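Local coordinates for protein ppBat (PDB 3CNE) that binds flavins such as lumichrome, riboflavin, FMN and FAD as a homodimer and may store them, apparently without proteolytic activity, at residues A[117-130]-A[140-154]. Sequence-based numbering, arbitrary orientation.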
ATOM      1  N   PHE A 117      -8.462 -15.557  12.550  1.00 27.91           N
ATOM      2  CA  PHE A 117      -9.094 -16.782  12.087  1.00 27.64           C
ATOM      3  C   PHE A 117      -9.137 -17.826  13.209  1.00 27.53           C
ATOM      4  O   PHE A 117     -10.199 -18.389  13.477  1.00 28.10           O
ATOM      5  CB  PHE A 117      -8.374 -17.346  10.834  1.00 27.10           C
ATOM      6  CG  PHE A 117      -8.452 -16.457   9.602  1.00 25.42           C
ATOM      7  CD1 PHE A 117      -9.430 -15.475   9.473  1.00 25.06           C
ATOM      8  CD2 PHE A 117      -7.554 -16.645   8.544  1.00 25.97           C
ATOM      9  CE1 PHE A 117      -9.506 -14.669   8.293  1.00 26.22           C
ATOM     10  CE2 PHE A 117      -7.621 -15.856   7.376  1.00 26.26           C
ATOM     11  CZ  PHE A 117      -8.597 -14.861   7.261  1.00 24.65           C
ATOM     12  N   ASP A 118      -7.996 -18.052  13.871  1.00 27.70           N
ATOM     13  CA  ASP A 118      -7.879 -19.055  14.919  1.00 28.43           C
ATOM     14  C   ASP A 118      -8.900 -18.854  16.025  1.00 28.66           C
ATOM     15  O   ASP A 118      -9.515 -19.823  16.480  1.00 27.50           O
ATOM     16  CB  ASP A 118      -6.462 -19.093  15.520  1.00 29.26           C
ATOM     17  CG  ASP A 118      -6.349 -20.062  16.740  1.00 32.62           C
ATOM     18  OD1 ASP A 118      -7.351 -20.311  17.437  1.00 39.21           O
ATOM     19  OD2 ASP A 118      -5.265 -20.578  17.042  1.00 34.51           O
ATOM     20  N   PHE A 119      -9.082 -17.597  16.434  1.00 28.53           N
ATOM     21  CA  PHE A 119     -10.005 -17.237  17.513  1.00 28.87           C
ATOM     22  C   PHE A 119     -11.392 -17.809  17.281  1.00 28.59           C
ATOM     23  O   PHE A 119     -12.113 -18.122  18.234  1.00 29.05           O
ATOM     24  CB  PHE A 119     -10.110 -15.704  17.660  1.00 29.58           C
ATOM     25  CG  PHE A 119      -8.905 -15.046  18.292  1.00 29.02           C
ATOM     26  CD1 PHE A 119      -7.920 -15.787  18.916  1.00 31.40           C
ATOM     27  CD2 PHE A 119      -8.806 -13.653  18.313  1.00 30.93           C
ATOM     28  CE1 PHE A 119      -6.830 -15.166  19.518  1.00 32.61           C
ATOM     29  CE2 PHE A 119      -7.733 -13.018  18.902  1.00 31.04           C
ATOM     30  CZ  PHE A 119      -6.741 -13.770  19.515  1.00 31.86           C
ATOM     31  N   THR A 120     -11.777 -17.923  16.013  1.00 28.01           N
ATOM     32  CA  THR A 120     -13.098 -18.429  15.667  1.00 27.32           C
ATOM     33  C   THR A 120     -13.095 -19.959  15.574  1.00 27.38           C
ATOM     34  O   THR A 120     -14.147 -20.563  15.432  1.00 27.49           O
ATOM     35  CB  THR A 120     -13.628 -17.839  14.327  1.00 27.02           C
ATOM     36  OG1 THR A 120     -12.914 -18.427  13.247  1.00 25.76           O
ATOM     37  CG2 THR A 120     -13.452 -16.303  14.285  1.00 26.77           C
ATOM     38  N   GLY A 121     -11.922 -20.577  15.660  1.00 27.04           N
ATOM     39  CA  GLY A 121     -11.817 -22.031  15.547  1.00 27.68           C
ATOM     40  C   GLY A 121     -11.769 -22.612  14.134  1.00 28.50           C
ATOM     41  O   GLY A 121     -11.436 -23.786  13.958  1.00 27.75           O
ATOM     42  N   ILE A 122     -12.074 -21.798  13.119  1.00 28.81           N
ATOM     43  CA  ILE A 122     -12.190 -22.323  11.756  1.00 29.27           C
ATOM     44  C   ILE A 122     -10.885 -22.926  11.237  1.00 29.70           C
ATOM     45  O   ILE A 122     -10.879 -23.648  10.234  1.00 29.55           O
ATOM     46  CB  ILE A 122     -12.721 -21.266  10.747  1.00 28.95           C
ATOM     47  CG1 ILE A 122     -11.760 -20.060  10.667  1.00 29.50           C
ATOM     48  CG2 ILE A 122     -14.161 -20.876  11.103  1.00 28.48           C
ATOM     49  CD1 ILE A 122     -12.047 -19.118   9.520  1.00 29.10           C
ATOM     50  N   THR A 123      -9.782 -22.607  11.906  1.00 29.94           N
ATOM     51  CA  THR A 123      -8.478 -23.062  11.464  1.00 30.49           C
ATOM     52  C   THR A 123      -8.112 -24.469  11.934  1.00 30.43           C
ATOM     53  O   THR A 123      -7.007 -24.897  11.668  1.00 30.39           O
ATOM     54  CB  THR A 123      -7.351 -22.087  11.890  1.00 30.75           C
ATOM     55  OG1 THR A 123      -7.358 -21.941  13.317  1.00 32.73           O
ATOM     56  CG2 THR A 123      -7.522 -20.710  11.234  1.00 31.07           C
ATOM     57  N   LYS A 124      -9.015 -25.169  12.632  1.00 30.87           N
ATOM     58  CA  LYS A 124      -8.726 -26.501  13.200  1.00 31.65           C
ATOM     59  C   LYS A 124      -7.889 -27.330  12.224  1.00 30.62           C
ATOM     60  O   LYS A 124      -8.322 -27.550  11.105  1.00 30.42           O
ATOM     61  CB  LYS A 124     -10.004 -27.299  13.511  1.00 32.71           C
ATOM     62  CG  LYS A 124     -11.162 -26.532  14.155  1.00 36.12           C
ATOM     63  CD  LYS A 124     -11.199 -26.696  15.689  1.00 40.93           C
ATOM     64  CE  LYS A 124     -12.279 -25.838  16.320  1.00 42.55           C
ATOM     65  NZ  LYS A 124     -12.032 -25.659  17.802  1.00 44.98           N
ATOM     66  N   GLY A 125      -6.698 -27.744  12.653  1.00 29.82           N
ATOM     67  CA  GLY A 125      -5.841 -28.666  11.889  1.00 30.15           C
ATOM     68  C   GLY A 125      -5.193 -28.152  10.609  1.00 30.05           C
ATOM     69  O   GLY A 125      -4.595 -28.931   9.861  1.00 29.46           O
ATOM     70  N   LYS A 126      -5.286 -26.847  10.350  1.00 29.68           N
ATOM     71  CA  LYS A 126      -4.703 -26.285   9.129  1.00 29.70           C
ATOM     72  C   LYS A 126      -3.427 -25.558   9.452  1.00 29.26           C
ATOM     73  O   LYS A 126      -3.318 -24.908  10.502  1.00 29.05           O
ATOM     74  CB  LYS A 126      -5.661 -25.302   8.441  1.00 29.81           C
ATOM     75  CG  LYS A 126      -7.030 -25.871   8.081  1.00 30.74           C
ATOM     76  CD  LYS A 126      -6.944 -26.861   6.918  1.00 33.87           C
ATOM     77  CE  LYS A 126      -8.177 -27.731   6.889  1.00 36.54           C
ATOM     78  NZ  LYS A 126      -8.072 -28.795   5.876  1.00 39.15           N
ATOM     79  N   LYS A 127      -2.465 -25.661   8.538  1.00 28.70           N
ATOM     80  CA  LYS A 127      -1.234 -24.903   8.639  1.00 28.37           C
ATOM     81  C   LYS A 127      -1.493 -23.449   8.296  1.00 27.82           C
ATOM     82  O   LYS A 127      -2.188 -23.146   7.317  1.00 27.73           O
ATOM     83  CB  LYS A 127      -0.159 -25.487   7.732  1.00 28.56           C
ATOM     84  CG  LYS A 127       0.536 -26.705   8.357  1.00 30.71           C
ATOM     85  CD  LYS A 127       1.394 -27.438   7.329  1.00 33.99           C
ATOM     86  CE  LYS A 127       0.521 -28.131   6.286  1.00 37.93           C
ATOM     87  NZ  LYS A 127       1.307 -28.541   5.063  1.00 38.29           N
ATOM     88  N   VAL A 128      -0.957 -22.562   9.117  1.00 27.41           N
ATOM     89  CA  VAL A 128      -1.067 -21.124   8.881  1.00 27.36           C
ATOM     90  C   VAL A 128       0.265 -20.452   9.081  1.00 27.83           C
ATOM     91  O   VAL A 128       1.077 -20.883   9.911  1.00 28.49           O
ATOM     92  CB  VAL A 128      -2.096 -20.416   9.813  1.00 27.30           C
ATOM     93  CG1 VAL A 128      -3.522 -20.850   9.504  1.00 25.93           C
ATOM     94  CG2 VAL A 128      -1.745 -20.608  11.315  1.00 27.21           C
ATOM     95  N   ALA A 129       0.482 -19.390   8.316  1.00 27.92           N
ATOM     96  CA  ALA A 129       1.601 -18.499   8.529  1.00 28.56           C
ATOM     97  C   ALA A 129       1.052 -17.292   9.281  1.00 28.74           C
ATOM     98  O   ALA A 129      -0.080 -16.841   9.046  1.00 28.44           O
ATOM     99  CB  ALA A 129       2.214 -18.082   7.227  1.00 28.01           C
ATOM    100  N   VAL A 130       1.870 -16.797  10.195  1.00 29.46           N
ATOM    101  CA  VAL A 130       1.456 -15.806  11.170  1.00 29.91           C
ATOM    102  C   VAL A 130       2.693 -15.032  11.575  1.00 30.10           C
ATOM    103  O   VAL A 130       3.819 -15.558  11.499  1.00 30.18           O
ATOM    104  CB  VAL A 130       0.757 -16.480  12.379  1.00 29.37           C
ATOM    105  CG1 VAL A 130       1.705 -17.390  13.141  1.00 30.65           C
ATOM    106  CG2 VAL A 130       0.141 -15.459  13.317  1.00 30.63           C
ATOM    107  N   ASN A 140      -5.734 -23.531  17.600  1.00 36.01           N
ATOM    108  CA  ASN A 140      -6.573 -24.380  16.756  1.00 35.38           C
ATOM    109  C   ASN A 140      -5.881 -24.845  15.476  1.00 34.99           C
ATOM    110  O   ASN A 140      -5.986 -26.015  15.102  1.00 34.89           O
ATOM    111  CB  ASN A 140      -7.899 -23.694  16.438  1.00 34.67           C
ATOM    112  CG  ASN A 140      -8.745 -23.482  17.680  1.00 35.79           C
ATOM    113  OD1 ASN A 140      -9.105 -22.344  18.026  1.00 35.82           O
ATOM    114  ND2 ASN A 140      -9.054 -24.565  18.368  1.00 30.66           N
ATOM    115  N   GLY A 141      -5.190 -23.927  14.808  1.00 34.23           N
ATOM    116  CA  GLY A 141      -4.444 -24.257  13.603  1.00 34.04           C
ATOM    117  C   GLY A 141      -3.047 -24.726  13.937  1.00 33.76           C
ATOM    118  O   GLY A 141      -2.708 -24.918  15.100  1.00 33.68           O
ATOM    119  N   ILE A 142      -2.233 -24.893  12.909  1.00 33.39           N
ATOM    120  CA  ILE A 142      -0.860 -25.338  13.047  1.00 33.84           C
ATOM    121  C   ILE A 142       0.084 -24.241  12.538  1.00 34.23           C
ATOM    122  O   ILE A 142       0.326 -24.143  11.343  1.00 33.88           O
ATOM    123  CB  ILE A 142      -0.656 -26.653  12.229  1.00 33.92           C
ATOM    124  CG1 ILE A 142      -1.585 -27.752  12.773  1.00 33.44           C
ATOM    125  CG2 ILE A 142       0.827 -27.082  12.204  1.00 33.62           C
ATOM    126  CD1 ILE A 142      -1.817 -28.926  11.825  1.00 34.59           C
ATOM    127  N   ALA A 143       0.623 -23.418  13.435  1.00 34.62           N
ATOM    128  CA  ALA A 143       1.482 -22.311  12.998  1.00 35.15           C
ATOM    129  C   ALA A 143       2.840 -22.801  12.526  1.00 35.12           C
ATOM    130  O   ALA A 143       3.486 -23.621  13.182  1.00 34.79           O
ATOM    131  CB  ALA A 143       1.656 -21.283  14.103  1.00 35.16           C
ATOM    132  N   THR A 144       3.277 -22.286  11.387  1.00 35.01           N
ATOM    133  CA  THR A 144       4.612 -22.592  10.886  1.00 34.62           C
ATOM    134  C   THR A 144       5.487 -21.340  10.897  1.00 35.15           C
ATOM    135  O   THR A 144       5.011 -20.235  11.190  1.00 34.55           O
ATOM    136  CB  THR A 144       4.572 -23.246   9.483  1.00 34.78           C
ATOM    137  OG1 THR A 144       4.233 -22.275   8.500  1.00 34.53           O
ATOM    138  CG2 THR A 144       3.556 -24.411   9.419  1.00 34.00           C
ATOM    139  N   ASP A 145       6.771 -21.523  10.600  1.00 35.79           N
ATOM    140  CA  ASP A 145       7.715 -20.414  10.438  1.00 36.35           C
ATOM    141  C   ASP A 145       7.829 -20.000   8.972  1.00 35.93           C
ATOM    142  O   ASP A 145       8.646 -19.149   8.629  1.00 36.22           O
ATOM    143  CB  ASP A 145       9.116 -20.801  10.946  1.00 36.62           C
ATOM    144  CG  ASP A 145       9.163 -21.075  12.444  1.00 39.20           C
ATOM    145  OD1 ASP A 145       8.368 -20.491  13.220  1.00 39.21           O
ATOM    146  OD2 ASP A 145      10.035 -21.885  12.839  1.00 42.39           O
ATOM    147  N   GLU A 146       7.016 -20.602   8.109  1.00 35.88           N
ATOM    148  CA  GLU A 146       7.053 -20.296   6.669  1.00 35.03           C
ATOM    149  C   GLU A 146       6.570 -18.883   6.357  1.00 34.01           C
ATOM    150  O   GLU A 146       5.834 -18.284   7.154  1.00 32.65           O
ATOM    151  CB  GLU A 146       6.261 -21.330   5.857  1.00 35.36           C
ATOM    152  CG  GLU A 146       6.870 -22.726   5.886  1.00 37.65           C
ATOM    153  CD  GLU A 146       8.358 -22.711   5.582  1.00 40.75           C
ATOM    154  OE1 GLU A 146       8.720 -22.382   4.428  1.00 41.07           O
ATOM    155  OE2 GLU A 146       9.157 -23.014   6.500  1.00 42.32           O
ATOM    156  N   LYS A 147       6.991 -18.388   5.183  1.00 32.69           N
ATOM    157  CA  LYS A 147       6.687 -17.043   4.707  1.00 32.02           C
ATOM    158  C   LYS A 147       5.207 -16.912   4.375  1.00 30.94           C
ATOM    159  O   LYS A 147       4.613 -15.844   4.548  1.00 29.30           O
ATOM    160  CB  LYS A 147       7.516 -16.698   3.463  1.00 31.78           C
ATOM    161  CG  LYS A 147       8.974 -16.335   3.717  1.00 33.30           C
ATOM    162  CD  LYS A 147       9.663 -15.956   2.415  1.00 33.78           C
ATOM    163  CE  LYS A 147      11.165 -15.836   2.556  1.00 37.91           C
ATOM    164  NZ  LYS A 147      11.553 -14.487   3.032  1.00 41.76           N
ATOM    165  N   SER A 148       4.635 -18.002   3.856  1.00 29.31           N
ATOM    166  CA  SER A 148       3.203 -18.119   3.660  1.00 28.28           C
ATOM    167  C   SER A 148       2.839 -19.596   3.697  1.00 28.24           C
ATOM    168  O   SER A 148       3.719 -20.448   3.591  1.00 27.53           O
ATOM    169  CB  SER A 148       2.743 -17.467   2.354  1.00 27.91           C
ATOM    170  OG  SER A 148       3.477 -17.916   1.220  1.00 26.20           O
ATOM    171  N   GLU A 149       1.549 -19.867   3.875  1.00 27.84           N
ATOM    172  CA  GLU A 149       1.000 -21.216   3.937  1.00 28.60           C
ATOM    173  C   GLU A 149      -0.317 -21.218   3.193  1.00 28.85           C
ATOM    174  O   GLU A 149      -1.158 -20.322   3.380  1.00 29.19           O
ATOM    175  CB  GLU A 149       0.742 -21.668   5.384  1.00 28.58           C
ATOM    176  CG  GLU A 149       2.001 -22.001   6.194  1.00 30.60           C
ATOM    177  CD  GLU A 149       2.769 -23.245   5.696  1.00 32.97           C
ATOM    178  OE1 GLU A 149       2.266 -23.999   4.845  1.00 35.09           O
ATOM    179  OE2 GLU A 149       3.886 -23.477   6.186  1.00 35.76           O
ATOM    180  N   ILE A 150      -0.477 -22.218   2.333  1.00 28.53           N
ATOM    181  CA  ILE A 150      -1.747 -22.481   1.701  1.00 28.34           C
ATOM    182  C   ILE A 150      -2.152 -23.876   2.139  1.00 28.52           C
ATOM    183  O   ILE A 150      -1.459 -24.849   1.871  1.00 28.53           O
ATOM    184  CB  ILE A 150      -1.669 -22.309   0.148  1.00 27.85           C
ATOM    185  CG1 ILE A 150      -1.380 -20.840  -0.188  1.00 28.85           C
ATOM    186  CG2 ILE A 150      -2.977 -22.774  -0.522  1.00 28.49           C
ATOM    187  CD1 ILE A 150      -1.093 -20.581  -1.650  1.00 27.49           C
ATOM    188  N   ASP A 151      -3.252 -23.946   2.871  1.00 28.80           N
ATOM    189  CA  ASP A 151      -3.740 -25.195   3.399  1.00 28.68           C
ATOM    190  C   ASP A 151      -5.249 -25.157   3.385  1.00 29.50           C
ATOM    191  O   ASP A 151      -5.890 -24.440   4.177  1.00 29.28           O
ATOM    192  CB  ASP A 151      -3.194 -25.482   4.815  1.00 28.29           C
ATOM    193  CG  ASP A 151      -3.407 -26.947   5.232  1.00 29.16           C
ATOM    194  OD1 ASP A 151      -3.897 -27.709   4.383  1.00 28.11           O
ATOM    195  OD2 ASP A 151      -3.088 -27.342   6.375  1.00 25.28           O
ATOM    196  N   GLY A 152      -5.814 -25.938   2.467  1.00 30.17           N
ATOM    197  CA  GLY A 152      -7.257 -26.021   2.306  1.00 30.14           C
ATOM    198  C   GLY A 152      -7.734 -24.704   1.754  1.00 29.91           C
ATOM    199  O   GLY A 152      -7.254 -24.265   0.719  1.00 30.54           O
ATOM    200  N   ASN A 153      -8.662 -24.066   2.461  1.00 29.28           N
ATOM    201  CA  ASN A 153      -9.185 -22.766   2.043  1.00 29.15           C
ATOM    202  C   ASN A 153      -8.394 -21.573   2.585  1.00 28.12           C
ATOM    203  O   ASN A 153      -8.758 -20.431   2.325  1.00 27.92           O
ATOM    204  CB  ASN A 153     -10.655 -22.635   2.421  1.00 29.12           C
ATOM    205  CG  ASN A 153     -11.493 -23.751   1.858  1.00 32.95           C
ATOM    206  OD1 ASN A 153     -11.328 -24.159   0.694  1.00 34.65           O
ATOM    207  ND2 ASN A 153     -12.403 -24.267   2.679  1.00 33.22           N
ATOM    208  N   PHE A 154      -7.294 -21.848   3.301  1.00 26.95           N
ATOM    209  CA  PHE A 154      -6.526 -20.808   3.971  1.00 26.24           C
ATOM    210  C   PHE A 154      -5.266 -20.406   3.221  1.00 25.99           C
ATOM    211  O   PHE A 154      -4.412 -21.233   2.944  1.00 25.10           O
ATOM    212  CB  PHE A 154      -6.175 -21.214   5.413  1.00 25.35           C
ATOM    213  CG  PHE A 154      -7.368 -21.344   6.294  1.00 25.33           C
ATOM    214  CD1 PHE A 154      -7.854 -20.242   6.999  1.00 22.88           C
ATOM    215  CD2 PHE A 154      -8.035 -22.559   6.402  1.00 23.96           C
ATOM    216  CE1 PHE A 154      -8.997 -20.349   7.793  1.00 23.13           C
ATOM    217  CE2 PHE A 154      -9.173 -22.679   7.221  1.00 23.47           C
ATOM    218  CZ  PHE A 154      -9.650 -21.578   7.905  1.00 23.39           C
TER
HETATM  219  O   HOH W   1      -5.826 -29.502   4.501  1.00 34.95           O
HETATM  220  O   HOH W   2      -2.935 -20.935   5.667  1.00 26.53           O
HETATM  221  O   HOH W   3       5.339 -17.632  12.649  1.00 37.30           O
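Strand 127-129 pairs in parallel with strand 142-144, Ile142 N donating to Lys126 O, Val128 N to Ile142 O (3.0 Å) and Thr144 N to Val128 O, while strand 148-151 runs roughly antiparallel on the other flank, at 152° to 127-129. On that flank the acceptor is a side chain: Asp151 OD2 takes Lys127 N on its anti lone pair at 2.8 Å, nearly straight at 172°. Asp151 CG stands anti to the backbone N (chi1 -165°), which carries the carboxylate across to Lys127; its OD1 is joined to Lys126 NZ through a water. The ring of Phe154 packs among Phe117, Ile122 and Thr123, with Ile122 CD1 3.7 Å from its CE1 and Phe117 CD2 at the ring edge. Asn140 N reaches Asp118 OD2 from above the carboxylate plane (3.0 Å); the same oxygen also accepts from Gln139 N. With the carboxylate cut back to an alanine, both amides would probably lose this acceptor, weakening the tie between helix 113-119 and the chain at Gln139 and Asn140. In this DJ-1/PfpI-family fold, Ile97 of helix 88-102 packs on Phe117 and Ile122, Met107 of strand 106-110 meets Phe154, and strand 154-157 touches Val128 and Glu149 through Thr156.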